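PDB 7CZO: uncharacterized protein HI_0666 from Haemophilus influenzae, which probably forms, as the N-terminal HipA domain, part of the toxin of a HipBA toxin-antitoxin system with a three-component regulatory mechanism. Local coordinates for residues F85-L88 and L89-E93. Sequence-based numbering, arbitrary orientation.
Sequences FRFL and LNNGE
Leu-89 sits one turn further along the helix than Phe-85 and lays its branched end over one face of that ring. Its CG lies 4.2 Å from the ring centroid and 20° off the normal, a CH-pi contact offset toward the rim, while CD1 meets CE2 of Phe-85. The phenyl reaches toward it because chi1 of Phe-85 (-179°) sets CG opposite the backbone N. Along the backbone, Leu-89 N donates to Phe-85 O at 3.1 Å; both side chains are buried, touching Arg-6, with Phe-85 also on Leu-20 of strand 15-22. Asn-90 N continues the ladder with a 2.7 Å bond to Arg-86 O. The Asn-90 side chain runs beside that of Arg-86, pointing the same way, with ND2 3.9 Å from Arg-86 CG; the guanidinium itself turns back to a salt bridge with Asp-83. Asn-91 N gives the last of the three bonds, 2.9 Å to Phe-87 O. Its side-chain amide crosses over the Phe-87 ring, their planes 52° apart; that ring also meets the ring of Trp-68. Around Asn-91 and Gly-92 the chain turns out of the helix, with a cis peptide modelled before Gly-92 and positive phi at it. Gly-92 CA lies 3.5 Å from Leu-88 O in a CH···O contact, and its backbone hydrogen-bonds to Gln-100. Successive i+4 to i bonds mark the C-terminal turn of an alpha-helix, here helix 82-91 of the HipA N-terminal domain, tied to the antiparallel sheet.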
loop_
_atom_site.group_PDB
_atom_site.type_symbol
_atom_site.label_atom_id
_atom_site.label_comp_id
_atom_site.label_asym_id
_atom_site.label_seq_id
_atom_site.Cartn_x
_atom_site.Cartn_y
_atom_site.Cartn_z
ATOM N N PHE A 85 -2.874 -6.421 -0.030
ATOM C CA PHE A 85 -3.038 -5.155 -0.728
ATOM C C PHE A 85 -4.502 -4.785 -0.732
ATOM O O PHE A 85 -4.840 -3.619 -0.683
ATOM C CB PHE A 85 -2.510 -5.234 -2.175
ATOM C CG PHE A 85 -2.629 -3.925 -2.938
ATOM C CD1 PHE A 85 -1.817 -2.858 -2.632
ATOM C CD2 PHE A 85 -3.549 -3.772 -3.939
ATOM C CE1 PHE A 85 -1.912 -1.660 -3.303
ATOM C CE2 PHE A 85 -3.641 -2.568 -4.632
ATOM C CZ PHE A 85 -2.814 -1.509 -4.322
ATOM N N ARG A 86 -5.384 -5.774 -0.790
ATOM C CA ARG A 86 -6.811 -5.453 -0.776
ATOM C C ARG A 86 -7.185 -4.899 0.621
ATOM O O ARG A 86 -7.895 -3.918 0.738
ATOM C CB ARG A 86 -7.644 -6.680 -1.140
ATOM C CG ARG A 86 -8.975 -6.378 -1.810
ATOM C CD ARG A 86 -9.800 -7.647 -2.113
ATOM N NE ARG A 86 -9.003 -8.878 -2.297
ATOM C CZ ARG A 86 -8.218 -9.155 -3.345
ATOM N NH1 ARG A 86 -8.079 -8.292 -4.352
ATOM N NH2 ARG A 86 -7.542 -10.305 -3.376
ATOM N N PHE A 87 -6.675 -5.513 1.678
ATOM C CA PHE A 87 -6.977 -5.061 3.010
ATOM C C PHE A 87 -6.489 -3.632 3.162
ATOM O O PHE A 87 -7.243 -2.737 3.565
ATOM C CB PHE A 87 -6.302 -5.928 4.027
ATOM C CG PHE A 87 -6.402 -5.387 5.399
ATOM C CD1 PHE A 87 -7.390 -5.816 6.250
ATOM C CD2 PHE A 87 -5.516 -4.428 5.834
ATOM C CE1 PHE A 87 -7.496 -5.291 7.525
ATOM C CE2 PHE A 87 -5.607 -3.894 7.115
ATOM C CZ PHE A 87 -6.604 -4.328 7.955
ATOM N N LEU A 88 -5.242 -3.389 2.778
ATOM C CA LEU A 88 -4.738 -2.007 2.810
ATOM C C LEU A 88 -5.718 -1.050 2.153
ATOM O O LEU A 88 -5.997 0.005 2.709
ATOM C CB LEU A 88 -3.335 -1.879 2.188
ATOM C CG LEU A 88 -2.323 -2.653 3.050
ATOM C CD1 LEU A 88 -0.957 -2.653 2.398
ATOM C CD2 LEU A 88 -2.284 -2.110 4.473
ATOM N N LEU A 89 -6.276 -1.442 1.007
ATOM C CA LEU A 89 -7.201 -0.573 0.276
ATOM C C LEU A 89 -8.554 -0.464 0.949
ATOM O O LEU A 89 -9.123 0.617 0.987
ATOM C CB LEU A 89 -7.395 -1.076 -1.134
ATOM C CG LEU A 89 -6.235 -0.883 -2.107
ATOM C CD1 LEU A 89 -6.610 -1.556 -3.434
ATOM C CD2 LEU A 89 -5.988 0.590 -2.310
ATOM N N ASN A 90 -9.057 -1.553 1.514
ATOM C CA ASN A 90 -10.333 -1.499 2.217
ATOM C C ASN A 90 -10.342 -0.862 3.571
ATOM O O ASN A 90 -11.412 -0.521 4.031
ATOM C CB ASN A 90 -10.908 -2.886 2.400
ATOM C CG ASN A 90 -11.201 -3.562 1.077
ATOM O OD1 ASN A 90 -11.497 -2.889 0.071
ATOM N ND2 ASN A 90 -11.086 -4.904 1.059
ATOM N N ASN A 91 -9.198 -0.709 4.234
ATOM C CA ASN A 91 -9.218 -0.003 5.506
ATOM C C ASN A 91 -7.927 0.447 6.140
ATOM O O ASN A 91 -7.625 -0.026 7.218
ATOM C CB ASN A 91 -10.022 -0.819 6.555
ATOM C CG ASN A 91 -9.860 -2.302 6.416
ATOM O OD1 ASN A 91 -8.900 -2.792 5.876
ATOM N ND2 ASN A 91 -10.806 -3.022 6.945
ATOM N N GLY A 92 -7.206 1.430 5.600
ATOM C CA GLY A 92 -7.673 2.413 4.648
ATOM C C GLY A 92 -7.501 3.816 5.262
ATOM O O GLY A 92 -6.396 4.329 5.359
ATOM N N GLU A 93 -8.602 4.423 5.701
ATOM C CA GLU A 93 -8.543 5.743 6.298
ATOM C C GLU A 93 -8.156 5.685 7.803
ATOM O O GLU A 93 -7.669 6.691 8.361
ATOM C CB GLU A 93 -9.854 6.538 6.026
ATOM C CG GLU A 93 -9.928 7.163 4.602
ATOM C CD GLU A 93 -9.346 8.600 4.470
ATOM O OE1 GLU A 93 -9.770 9.499 5.244
ATOM O OE2 GLU A 93 -8.485 8.855 3.574
#